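Local atomic coordinates of PhnH (PDB entry 6JJT), a protein that catalyses an enantioselective hydroalkoxylation that closes a ring to give (2'R)-atrovenetin during phenalenone biosynthesis, and works as a homotetramer. Residues Asn64-Ser76 and Arg85-Gly97. Sequence-based numbering, arbitrary orientation.
Sequences NFDGTVIGGTALS and RADAHYLIQTSDG
Val69 and Tyr90 meet on the inner face of an antiparallel hairpin. CG2 of Val69 lies 4.0 Å from CD1 of Tyr90, and the methyl approaches the ring obliquely. Tyr90 CG stands between its backbone N and carbonyl carbon (chi1 58°). Tyr90 CB packs 3.9 Å from Gly72 CA, where a side chain on Gly72 would collide with it, and the ring runs on into the barrel. Ile92 continues this apolar row. Its CD1 reaches CE2 of Phe65 at 4.1 Å, the two side chains crossing at about a right angle.

A classic beta bulge interrupts the pairing at Ile70 and Gly71, both opposite Leu91. Ile70 N donates to Leu91 O, while Leu91 N donates to Gly71 O. Ile70 has helix-like backbone angles here (-75°/-38°). Its side chain lies alongside that of Leu91 and points the same way, with CG1 3.8 Å from Leu91 CD1. The same CG1 also packs on Gln93 CB.

At the open end of the hairpin, Ser95 grips Asp66 twice. Its OG donates to OD1 of Asp66 (2.8 Å) on the syn side, somewhat out of the carboxylate plane. Its backbone N donates to Asp66 O. At the other end, a water joins Leu75 O to Asp87 OD2.

The hairpin is part of an eight-stranded antiparallel barrel. Strand 48-61 pairs with the edge of 67-79, and the Tyr90 hydroxyl is hydrogen-bonded to Glu104 of strand 99-107. Outside the barrel, Ile70 and Gln93 pack on Tyr40 of the second subunit, and Thr73 is hydrogen-bonded to Thr73 of that subunit.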
# COMPACT_ATOMS: atom_id res chain seq x y z
N ASN D 64 21.83 -14.09 -13.00
CA ASN D 64 21.09 -14.80 -11.97
C ASN D 64 19.77 -15.31 -12.54
O ASN D 64 19.32 -16.41 -12.21
CB ASN D 64 20.81 -13.89 -10.77
CG ASN D 64 22.04 -13.32 -10.09
OD1 ASN D 64 22.70 -13.99 -9.28
ND2 ASN D 64 22.33 -12.06 -10.34
N PHE D 65 19.13 -14.45 -13.35
CA PHE D 65 17.84 -14.76 -13.97
C PHE D 65 17.70 -13.88 -15.20
O PHE D 65 18.21 -12.75 -15.27
CB PHE D 65 16.70 -14.66 -12.94
CG PHE D 65 16.55 -13.30 -12.29
CD1 PHE D 65 17.25 -12.96 -11.14
CD2 PHE D 65 15.68 -12.36 -12.83
CE1 PHE D 65 17.11 -11.70 -10.56
CE2 PHE D 65 15.55 -11.10 -12.26
CZ PHE D 65 16.26 -10.77 -11.12
N ASP D 66 17.02 -14.42 -16.21
CA ASP D 66 16.71 -13.65 -17.40
C ASP D 66 15.29 -14.01 -17.82
O ASP D 66 14.79 -15.08 -17.47
CB ASP D 66 17.71 -13.94 -18.50
CG ASP D 66 17.46 -15.33 -19.06
OD1 ASP D 66 17.32 -16.27 -18.24
OD2 ASP D 66 17.34 -15.44 -20.29
N GLY D 67 14.69 -13.12 -18.61
CA GLY D 67 13.31 -13.33 -19.03
C GLY D 67 12.65 -12.07 -19.58
O GLY D 67 13.31 -11.21 -20.16
N THR D 68 11.32 -12.02 -19.39
CA THR D 68 10.62 -10.87 -19.91
C THR D 68 9.63 -10.38 -18.85
O THR D 68 9.24 -11.12 -17.96
CB THR D 68 9.89 -11.20 -21.22
OG1 THR D 68 8.91 -12.17 -20.90
CG2 THR D 68 10.83 -11.80 -22.27
N VAL D 69 9.20 -9.14 -19.04
CA VAL D 69 8.17 -8.58 -18.19
C VAL D 69 6.85 -8.82 -18.90
O VAL D 69 6.65 -8.40 -20.05
CB VAL D 69 8.43 -7.06 -18.00
CG1 VAL D 69 7.24 -6.38 -17.33
CG2 VAL D 69 9.72 -6.78 -17.24
N ILE D 70 5.92 -9.48 -18.21
CA ILE D 70 4.59 -9.81 -18.69
C ILE D 70 3.67 -8.59 -18.68
O ILE D 70 2.80 -8.42 -19.54
CB ILE D 70 3.99 -10.94 -17.82
CG1 ILE D 70 4.79 -12.24 -17.99
CG2 ILE D 70 2.51 -11.15 -18.06
CD1 ILE D 70 4.87 -12.77 -19.41
N GLY D 71 3.82 -7.76 -17.64
CA GLY D 71 2.92 -6.63 -17.50
C GLY D 71 3.06 -6.06 -16.10
O GLY D 71 3.67 -6.68 -15.24
N GLY D 72 2.56 -4.86 -15.92
CA GLY D 72 2.44 -4.27 -14.59
C GLY D 72 2.02 -2.82 -14.73
O GLY D 72 1.67 -2.39 -15.83
N THR D 73 1.96 -2.11 -13.62
CA THR D 73 1.52 -0.72 -13.59
C THR D 73 2.40 0.06 -12.62
O THR D 73 2.75 -0.43 -11.55
CB THR D 73 0.06 -0.64 -13.11
OG1 THR D 73 -0.77 -1.33 -14.05
CG2 THR D 73 -0.46 0.78 -12.89
N ALA D 74 2.72 1.30 -12.99
CA ALA D 74 3.45 2.26 -12.16
C ALA D 74 2.58 3.46 -11.84
O ALA D 74 1.88 3.97 -12.72
CB ALA D 74 4.68 2.75 -12.86
N LEU D 75 2.55 3.90 -10.59
CA LEU D 75 1.89 5.13 -10.19
C LEU D 75 2.95 6.12 -9.77
O LEU D 75 3.88 5.75 -9.01
CB LEU D 75 0.99 4.85 -8.98
CG LEU D 75 -0.25 3.97 -9.22
CD1 LEU D 75 -1.00 3.72 -7.92
CD2 LEU D 75 -1.20 4.61 -10.22
N SER D 76 2.91 7.35 -10.28
CA SER D 76 3.99 8.28 -9.98
C SER D 76 3.39 9.60 -9.53
O SER D 76 2.29 9.98 -9.94
CB SER D 76 4.88 8.46 -11.15
OG SER D 76 4.14 9.00 -12.23
N ARG D 85 8.08 10.57 -6.80
CA ARG D 85 7.94 9.29 -6.12
C ARG D 85 7.21 8.32 -7.05
O ARG D 85 6.28 8.75 -7.76
CB ARG D 85 7.14 9.49 -4.84
CG ARG D 85 7.86 10.33 -3.79
CD ARG D 85 7.17 10.25 -2.46
NE ARG D 85 8.01 10.92 -1.44
CZ ARG D 85 7.96 12.22 -1.12
NH1 ARG D 85 8.81 12.67 -0.23
NH2 ARG D 85 7.14 13.05 -1.74
N ALA D 86 7.65 7.07 -7.12
CA ALA D 86 6.92 6.12 -7.97
C ALA D 86 6.81 4.82 -7.23
O ALA D 86 7.67 4.46 -6.42
CB ALA D 86 7.56 5.96 -9.35
N ASP D 87 5.73 4.08 -7.46
CA ASP D 87 5.51 2.74 -6.91
C ASP D 87 4.95 1.86 -8.01
O ASP D 87 3.96 2.28 -8.65
CB ASP D 87 4.50 2.81 -5.78
CG ASP D 87 5.03 3.53 -4.53
OD1 ASP D 87 5.71 2.86 -3.72
OD2 ASP D 87 4.77 4.77 -4.40
N ALA D 88 5.58 0.69 -8.26
CA ALA D 88 5.16 -0.15 -9.39
C ALA D 88 5.12 -1.60 -8.94
O ALA D 88 5.82 -1.99 -8.03
CB ALA D 88 6.15 0.01 -10.53
N HIS D 89 4.27 -2.36 -9.61
CA HIS D 89 4.32 -3.80 -9.53
C HIS D 89 4.39 -4.31 -10.95
O HIS D 89 3.66 -3.80 -11.83
CB HIS D 89 3.05 -4.41 -8.91
CG HIS D 89 2.81 -4.04 -7.51
ND1 HIS D 89 1.90 -3.07 -7.21
CD2 HIS D 89 3.31 -4.51 -6.34
CE1 HIS D 89 1.83 -2.97 -5.88
NE2 HIS D 89 2.72 -3.80 -5.35
N TYR D 90 5.23 -5.32 -11.15
CA TYR D 90 5.22 -5.96 -12.46
C TYR D 90 5.65 -7.39 -12.29
O TYR D 90 6.20 -7.77 -11.25
CB TYR D 90 6.08 -5.22 -13.50
CG TYR D 90 7.54 -5.02 -13.19
CD1 TYR D 90 8.50 -5.94 -13.55
CD2 TYR D 90 7.96 -3.86 -12.53
CE1 TYR D 90 9.85 -5.72 -13.30
CE2 TYR D 90 9.31 -3.61 -12.28
CZ TYR D 90 10.24 -4.55 -12.69
OH TYR D 90 11.59 -4.37 -12.50
N LEU D 91 5.36 -8.20 -13.30
CA LEU D 91 5.62 -9.64 -13.19
C LEU D 91 6.68 -10.01 -14.23
O LEU D 91 6.53 -9.72 -15.42
CB LEU D 91 4.26 -10.31 -13.43
CG LEU D 91 4.06 -11.82 -13.27
CD1 LEU D 91 4.83 -12.72 -14.21
CD2 LEU D 91 3.83 -12.30 -11.85
N ILE D 92 7.74 -10.67 -13.76
CA ILE D 92 8.77 -11.25 -14.63
C ILE D 92 8.43 -12.71 -14.83
O ILE D 92 8.16 -13.42 -13.86
CB ILE D 92 10.17 -11.12 -13.98
CG1 ILE D 92 10.58 -9.65 -13.91
CG2 ILE D 92 11.20 -11.95 -14.77
CD1 ILE D 92 11.90 -9.42 -13.19
N GLN D 93 8.38 -13.13 -16.09
CA GLN D 93 8.42 -14.57 -16.34
C GLN D 93 9.82 -14.91 -16.88
O GLN D 93 10.27 -14.35 -17.89
CB GLN D 93 7.28 -14.97 -17.28
CG GLN D 93 7.17 -16.48 -17.45
CD GLN D 93 5.83 -16.87 -18.05
OE1 GLN D 93 4.86 -17.23 -17.37
NE2 GLN D 93 5.74 -16.78 -19.36
N THR D 94 10.52 -15.82 -16.19
CA THR D 94 11.88 -16.14 -16.59
C THR D 94 11.85 -17.01 -17.85
O THR D 94 10.83 -17.60 -18.18
CB THR D 94 12.62 -16.86 -15.45
OG1 THR D 94 11.93 -18.09 -15.25
CG2 THR D 94 12.65 -16.09 -14.15
N SER D 95 13.03 -17.16 -18.46
CA SER D 95 13.22 -17.99 -19.66
C SER D 95 12.74 -19.43 -19.42
O SER D 95 12.18 -20.05 -20.32
CB SER D 95 14.65 -17.97 -20.12
OG SER D 95 15.52 -18.24 -19.04
N ASP D 96 12.88 -19.92 -18.18
CA ASP D 96 12.44 -21.28 -17.87
C ASP D 96 11.05 -21.33 -17.22
O ASP D 96 10.64 -22.36 -16.70
CB ASP D 96 13.54 -22.05 -17.12
CG ASP D 96 14.12 -21.37 -15.88
OD1 ASP D 96 13.75 -20.19 -15.59
OD2 ASP D 96 14.95 -22.00 -15.21
N GLY D 97 10.30 -20.23 -17.24
CA GLY D 97 8.87 -20.34 -16.97
C GLY D 97 8.42 -19.92 -15.57
O GLY D 97 7.22 -20.05 -15.26
O HOH W 1 9.88 -14.80 -20.51
O HOH W 2 1.37 0.20 -9.01
O HOH W 3 3.60 6.42 -6.21